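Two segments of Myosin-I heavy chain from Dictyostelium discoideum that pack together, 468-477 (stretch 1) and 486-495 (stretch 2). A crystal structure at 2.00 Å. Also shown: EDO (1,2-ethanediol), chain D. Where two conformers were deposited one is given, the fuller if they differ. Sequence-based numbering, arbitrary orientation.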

ATOM      1  N   ALA A 468     -17.210   5.228 -14.258  1.00 24.28           N
ATOM      2  CA  ALA A 468     -17.782   5.001 -12.933  1.00 23.54           C
ATOM      3  C   ALA A 468     -17.143   3.790 -12.318  1.00 26.84           C
ATOM      4  O   ALA A 468     -16.680   2.895 -13.038  1.00 25.54           O
ATOM      5  N   PHE A 469     -17.149   3.751 -10.980  1.00 23.83           N
ATOM      6  CA  PHE A 469     -16.557   2.673 -10.202  1.00 22.29           C
ATOM      7  C   PHE A 469     -17.469   2.162  -9.103  1.00 24.58           C
ATOM      8  O   PHE A 469     -18.257   2.916  -8.525  1.00 21.48           O
ATOM      9  N   THR A 470     -17.344   0.867  -8.803  1.00 21.73           N
ATOM     10  CA  THR A 470     -17.996   0.216  -7.662  1.00 22.32           C
ATOM     11  C   THR A 470     -16.865  -0.524  -6.949  1.00 26.23           C
ATOM     12  O   THR A 470     -15.746  -0.542  -7.469  1.00 23.44           O
ATOM     13  N   ASP A 471     -17.129  -1.114  -5.765  1.00 26.14           N
ATOM     14  CA  ASP A 471     -16.091  -1.888  -5.061  1.00 27.31           C
ATOM     15  C   ASP A 471     -15.595  -3.122  -5.859  1.00 30.75           C
ATOM     16  O   ASP A 471     -14.507  -3.605  -5.586  1.00 30.80           O
ATOM     17  N   ASP A 472     -16.337  -3.573  -6.875  1.00 28.52           N
ATOM     18  CA  ASP A 472     -15.921  -4.717  -7.682  1.00 29.93           C
ATOM     19  C   ASP A 472     -16.023  -4.484  -9.217  1.00 31.46           C
ATOM     20  O   ASP A 472     -15.887  -5.450  -9.990  1.00 30.84           O
ATOM     21  N   THR A 473     -16.271  -3.228  -9.672  1.00 23.70           N
ATOM     22  CA  THR A 473     -16.348  -2.983 -11.120  1.00 22.43           C
ATOM     23  C   THR A 473     -15.747  -1.666 -11.565  1.00 25.55           C
ATOM     24  O   THR A 473     -15.679  -0.709 -10.798  1.00 24.01           O
ATOM     25  N   PHE A 474     -15.374  -1.615 -12.848  1.00 22.28           N
ATOM     26  CA  PHE A 474     -14.965  -0.418 -13.567  1.00 21.27           C
ATOM     27  C   PHE A 474     -15.948  -0.301 -14.736  1.00 25.64           C
ATOM     28  O   PHE A 474     -16.238  -1.290 -15.404  1.00 22.98           O
ATOM     29  N   CYS A 475     -16.492   0.901 -14.954  0.50 20.52           N
ATOM     30  CA  CYS A 475     -17.485   1.153 -15.993  0.50 19.65           C
ATOM     31  C   CYS A 475     -17.113   2.352 -16.872  0.50 25.76           C
ATOM     32  O   CYS A 475     -16.751   3.394 -16.335  0.50 25.72           O
ATOM     33  N   ILE A 476     -17.235   2.217 -18.211  1.00 25.30           N
ATOM     34  CA  ILE A 476     -16.971   3.297 -19.191  1.00 26.07           C
ATOM     35  C   ILE A 476     -18.275   3.625 -19.934  1.00 32.16           C
ATOM     36  O   ILE A 476     -18.939   2.720 -20.414  1.00 30.82           O
ATOM     37  N   MET A 477     -18.655   4.904 -19.990  1.00 33.15           N
ATOM     38  CA  MET A 477     -19.855   5.312 -20.728  1.00 36.12           C
ATOM     39  C   MET A 477     -19.395   5.734 -22.138  1.00 41.84           C
ATOM     40  O   MET A 477     -18.637   6.696 -22.285  1.00 40.48           O
ATOM     41  N   LYS A 486     -23.062   1.360 -22.091  1.00 42.10           N
ATOM     42  CA  LYS A 486     -22.331   1.191 -20.832  1.00 39.19           C
ATOM     43  C   LYS A 486     -21.488  -0.090 -20.933  1.00 36.76           C
ATOM     44  O   LYS A 486     -22.046  -1.146 -21.234  1.00 34.73           O
ATOM     45  N   GLN A 487     -20.161  -0.004 -20.689  1.00 30.14           N
ATOM     46  CA  GLN A 487     -19.274  -1.179 -20.716  1.00 29.63           C
ATOM     47  C   GLN A 487     -18.680  -1.359 -19.338  1.00 32.58           C
ATOM     48  O   GLN A 487     -18.015  -0.448 -18.840  1.00 30.94           O
ATOM     49  N   THR A 488     -18.880  -2.544 -18.753  1.00 29.94           N
ATOM     50  CA  THR A 488     -18.491  -2.874 -17.383  1.00 29.50           C
ATOM     51  C   THR A 488     -17.482  -4.026 -17.303  1.00 33.08           C
ATOM     52  O   THR A 488     -17.613  -5.013 -18.026  1.00 33.13           O
ATOM     53  N   PHE A 489     -16.504  -3.905 -16.384  1.00 28.33           N
ATOM     54  CA  PHE A 489     -15.443  -4.898 -16.197  1.00 28.36           C
ATOM     55  C   PHE A 489     -15.288  -5.215 -14.724  1.00 29.32           C
ATOM     56  O   PHE A 489     -15.268  -4.305 -13.892  1.00 27.57           O
ATOM     57  N   THR A 490     -15.193  -6.501 -14.393  1.00 23.94           N
ATOM     58  CA  THR A 490     -15.082  -6.951 -13.003  1.00 24.13           C
ATOM     59  C   THR A 490     -13.657  -6.865 -12.551  1.00 28.09           C
ATOM     60  O   THR A 490     -12.786  -7.499 -13.147  1.00 28.76           O
ATOM     61  N   THR A 491     -13.421  -6.065 -11.486  1.00 23.96           N
ATOM     62  CA  THR A 491     -12.112  -5.780 -10.894  1.00 23.47           C
ATOM     63  C   THR A 491     -12.290  -5.005  -9.601  1.00 28.32           C
ATOM     64  O   THR A 491     -13.131  -4.097  -9.549  1.00 28.25           O
ATOM     65  N   ASP A 492     -11.418  -5.262  -8.609  1.00 23.81           N
ATOM     66  CA  ASP A 492     -11.444  -4.505  -7.353  1.00 23.69           C
ATOM     67  C   ASP A 492     -10.404  -3.371  -7.365  1.00 23.50           C
ATOM     68  O   ASP A 492     -10.193  -2.727  -6.338  1.00 23.67           O
ATOM     69  N   GLU A 493      -9.735  -3.134  -8.511  1.00 18.16           N
ATOM     70  CA  GLU A 493      -8.697  -2.112  -8.547  1.00 18.24           C
ATOM     71  C   GLU A 493      -9.207  -0.726  -8.974  1.00 21.43           C
ATOM     72  O   GLU A 493      -8.486   0.020  -9.649  1.00 16.38           O
ATOM     73  N   HIS A 494     -10.395  -0.328  -8.489  1.00 18.60           N
ATOM     74  CA  HIS A 494     -10.932   0.999  -8.825  1.00 18.88           C
ATOM     75  C   HIS A 494      -9.945   2.128  -8.583  1.00 19.88           C
ATOM     76  O   HIS A 494      -9.850   3.029  -9.394  1.00 17.89           O
ATOM     77  N   SER A 495      -9.221   2.085  -7.480  1.00 16.95           N
ATOM     78  CA  SER A 495      -8.324   3.187  -7.143  1.00 17.05           C
ATOM     79  C   SER A 495      -7.142   3.384  -8.150  1.00 20.21           C
ATOM     80  O   SER A 495      -6.898   4.503  -8.630  1.00 20.07           O
TER

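The most unusual feature of this contact is where its largest covered area lies: not in the paired strands but on His 494, at the start of a helix just beyond them, whose CA-to-CB bond points toward stretch 1. Its chi1 is p (53°), and CB sits 3.5 Å from CD1 of Phe 469, an m rotamer that also points toward its partner. A 1,2-ethanediol, probably from the crystallisation liquor, bridges the pair: its C1 lies over one face of the Phe 469 ring, while its O1 hydrogen-bonds ND1 of His 494 at 2.8 Å.

Between this pair and the strand ladder, two waters link backbone groups of the loops, alongside the direct bond from N of Thr 491 to O of Asp 472 (2.9 Å). Water 1 donates to O of Thr 470 (3.0 Å) and O of Thr 491 (2.7 Å) and accepts a weak bond from N of His 494 (3.1 Å). Water 2 donates to O of Asp 471 at 2.7 Å, with a weak second bond to O of Asp 492 at 3.5 Å. The rule is that two carbonyls, both acceptors, can be joined by a water that donates to each, as water 1 does for O of Thr 470 and O of Thr 491.

From Thr 473 to Met 477 the antiparallel ladder sets the side chains by alternation. Phe 474, Ile 476, Gln 487 and Phe 489 share one face, and three of them are buried. Phe 474 (t) and Phe 489 (m) are a directly paired couple: N of Phe 489 donates to O of Phe 474 at 2.8 Å, and their rings meet obliquely, CD2 to CD2 at 3.6 Å, with planes at 31°. Ile 476 (p, t) brings CG1 to the edge of the Phe 489 ring, 4.0 Å from CE2, and to 3.7 Å from CB of Gln 487. Gln 487 (m, m) thus lends its aliphatic base to the packing while its amide end leads away. Thr 491 (t), past the strand, extends this layer by placing CG2 3.9 Å from CB of Phe 474; its OG1 accepts from N of Glu 493 at 3.0 Å.

The other face is more open and mixes polar with apolar groups. Cys 475 (t) sets SG 3.4 Å from CG of Lys 486, whose all-t chain then carries its amine away, and 3.8 Å from OG1 of Thr 488 (m). CB of Thr 473 (p) meets CG2 of Thr 488 at 3.9 Å. Met 477 curls back so that CE comes within 4.1 Å of CG of Lys 486. At the turn, OG1 of Thr 470 and OG1 of Thr 473 hydrogen-bond at 2.8 Å, a polar tie within stretch 1 alone.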

ATOM      1  CB  ALA A 468     -19.287   4.794 -13.027  1.00 24.11           C
ATOM      2  CB  PHE A 469     -15.240   3.189  -9.568  1.00 23.35           C
ATOM      3  CG  PHE A 469     -14.189   3.652 -10.553  1.00 24.68           C
ATOM      4  CD1 PHE A 469     -13.280   2.750 -11.102  1.00 26.74           C
ATOM      5  CD2 PHE A 469     -14.105   4.994 -10.933  1.00 25.41           C
ATOM      6  CE1 PHE A 469     -12.299   3.186 -12.002  1.00 27.06           C
ATOM      7  CE2 PHE A 469     -13.152   5.416 -11.863  1.00 26.51           C
ATOM      8  CZ  PHE A 469     -12.280   4.503 -12.414  1.00 24.80           C
ATOM      9  CB  THR A 470     -19.193  -0.718  -7.998  1.00 26.85           C
ATOM     10  OG1 THR A 470     -18.729  -1.993  -8.429  1.00 22.81           O
ATOM     11  CG2 THR A 470     -20.212  -0.119  -8.983  1.00 27.36           C
ATOM     12  CB  ASP A 471     -16.511  -2.278  -3.627  1.00 29.30           C
ATOM     13  CG  ASP A 471     -17.960  -2.711  -3.427  1.00 46.28           C
ATOM     14  OD1 ASP A 471     -18.683  -2.892  -4.442  1.00 44.72           O
ATOM     15  OD2 ASP A 471     -18.375  -2.855  -2.255  1.00 54.33           O
ATOM     16  CB  ASP A 472     -16.693  -5.989  -7.244  1.00 34.08           C
ATOM     17  CG  ASP A 472     -18.193  -5.963  -7.483  1.00 54.54           C
ATOM     18  OD1 ASP A 472     -18.714  -4.906  -7.921  1.00 56.65           O
ATOM     19  OD2 ASP A 472     -18.851  -6.998  -7.227  1.00 65.05           O
ATOM     20  CB  THR A 473     -17.792  -3.048 -11.691  1.00 32.99           C
ATOM     21  OG1 THR A 473     -18.543  -1.941 -11.193  1.00 40.54           O
ATOM     22  CG2 THR A 473     -18.521  -4.377 -11.433  1.00 25.65           C
ATOM     23  CB  PHE A 474     -13.486  -0.480 -14.004  1.00 20.60           C
ATOM     24  CG  PHE A 474     -13.029   0.544 -15.016  1.00 21.57           C
ATOM     25  CD1 PHE A 474     -13.262   1.898 -14.820  1.00 24.37           C
ATOM     26  CD2 PHE A 474     -12.333   0.155 -16.153  1.00 21.66           C
ATOM     27  CE1 PHE A 474     -12.822   2.844 -15.751  1.00 24.66           C
ATOM     28  CE2 PHE A 474     -11.900   1.101 -17.081  1.00 23.70           C
ATOM     29  CZ  PHE A 474     -12.128   2.437 -16.867  1.00 21.72           C
ATOM     30  CB  CYS A 475     -18.862   1.340 -15.356  0.50 19.55           C
ATOM     31  SG  CYS A 475     -20.170   1.750 -16.535  0.50 23.44           S
ATOM     32  CB  ILE A 476     -15.761   3.061 -20.174  1.00 27.13           C
ATOM     33  CG1 ILE A 476     -15.930   1.807 -21.046  1.00 25.63           C
ATOM     34  CG2 ILE A 476     -14.414   3.020 -19.416  1.00 27.69           C
ATOM     35  CD1 ILE A 476     -14.920   1.732 -22.252  1.00 32.15           C
ATOM     36  CB  MET A 477     -20.648   6.418 -19.976  1.00 40.02           C
ATOM     37  CG  MET A 477     -22.031   6.739 -20.591  1.00 46.21           C
ATOM     38  SD  MET A 477     -22.997   5.295 -21.138  1.00 52.52           S
ATOM     39  CE  MET A 477     -24.081   5.059 -19.748  1.00 49.76           C
ATOM     40  CB  LYS A 486     -23.401   0.990 -19.749  1.00 42.03           C
ATOM     41  CG  LYS A 486     -23.052   1.385 -18.364  1.00 48.88           C
ATOM     42  CD  LYS A 486     -24.342   1.475 -17.602  1.00 51.59           C
ATOM     43  CE  LYS A 486     -24.068   1.422 -16.147  1.00 47.26           C
ATOM     44  NZ  LYS A 486     -25.292   1.577 -15.364  1.00 30.53           N
ATOM     45  CB  GLN A 487     -18.150  -1.052 -21.772  1.00 30.36           C
ATOM     46  CG  GLN A 487     -18.637  -0.826 -23.206  1.00 39.12           C
ATOM     47  CD  GLN A 487     -19.143  -2.079 -23.871  1.00 55.86           C
ATOM     48  OE1 GLN A 487     -19.027  -3.211 -23.351  1.00 49.06           O
ATOM     49  NE2 GLN A 487     -19.691  -1.900 -25.060  1.00 47.30           N
ATOM     50  CB  THR A 488     -19.778  -3.148 -16.577  1.00 33.23           C
ATOM     51  OG1 THR A 488     -20.610  -1.993 -16.683  1.00 37.20           O
ATOM     52  CG2 THR A 488     -19.521  -3.451 -15.109  1.00 30.56           C
ATOM     53  CB  PHE A 489     -14.111  -4.375 -16.771  1.00 29.68           C
ATOM     54  CG  PHE A 489     -14.228  -3.565 -18.043  1.00 32.05           C
ATOM     55  CD1 PHE A 489     -14.218  -4.184 -19.284  1.00 37.00           C
ATOM     56  CD2 PHE A 489     -14.354  -2.180 -17.997  1.00 34.97           C
ATOM     57  CE1 PHE A 489     -14.312  -3.428 -20.461  1.00 38.64           C
ATOM     58  CE2 PHE A 489     -14.457  -1.426 -19.172  1.00 38.07           C
ATOM     59  CZ  PHE A 489     -14.420  -2.054 -20.394  1.00 37.28           C
ATOM     60  CB  THR A 490     -15.740  -8.343 -12.836  1.00 33.06           C
ATOM     61  OG1 THR A 490     -17.123  -8.227 -13.188  1.00 38.47           O
ATOM     62  CG2 THR A 490     -15.582  -8.923 -11.431  1.00 28.84           C
ATOM     63  CB  THR A 491     -11.205  -4.940 -11.871  1.00 29.73           C
ATOM     64  OG1 THR A 491     -10.092  -4.416 -11.151  1.00 23.94           O
ATOM     65  CG2 THR A 491     -11.935  -3.765 -12.546  1.00 29.92           C
ATOM     66  CB  ASP A 492     -11.175  -5.441  -6.158  1.00 26.72           C
ATOM     67  CG  ASP A 492      -9.805  -6.124  -6.177  1.00 42.74           C
ATOM     68  OD1 ASP A 492      -9.120  -6.070  -7.232  1.00 42.97           O
ATOM     69  OD2 ASP A 492      -9.424  -6.721  -5.142  1.00 51.72           O
ATOM     70  CB  GLU A 493      -7.515  -2.568  -9.413  1.00 18.87           C
ATOM     71  CG  GLU A 493      -6.721  -3.715  -8.809  1.00 24.02           C
ATOM     72  CD  GLU A 493      -5.610  -4.175  -9.740  1.00 38.64           C
ATOM     73  OE1 GLU A 493      -5.781  -5.242 -10.367  1.00 30.77           O
ATOM     74  OE2 GLU A 493      -4.605  -3.444  -9.904  1.00 25.18           O
ATOM     75  CB  HIS A 494     -12.255   1.308  -8.074  1.00 18.66           C
ATOM     76  CG  HIS A 494     -12.160   1.132  -6.594  1.00 22.44           C
ATOM     77  ND1 HIS A 494     -11.830   2.186  -5.766  1.00 25.20           N
ATOM     78  CD2 HIS A 494     -12.377   0.027  -5.843  1.00 24.74           C
ATOM     79  CE1 HIS A 494     -11.876   1.692  -4.534  1.00 25.55           C
ATOM     80  NE2 HIS A 494     -12.182   0.387  -4.538  1.00 25.20           N
ATOM     81  CB  SER A 495      -7.830   3.048  -5.707  1.00 20.12           C
ATOM     82  OG  SER A 495      -7.171   4.260  -5.369  1.00 27.82           O
TER
HETATM   83  C1  EDO D2403     -11.925   5.138  -7.633  1.00 40.09           C
HETATM   84  O1  EDO D2403     -11.440   4.907  -6.320  1.00 38.01           O
HETATM   85  C2  EDO D2403     -12.640   6.503  -7.700  1.00 45.65           C
HETATM   86  O2  EDO D2403     -11.745   7.547  -7.344  1.00 49.47           O
HETATM   87  O   HOH W   1     -13.142  -1.713  -8.371  1.00 25.48           O
HETATM   88  O   HOH W   2     -12.565  -2.914  -3.829  1.00 45.72           O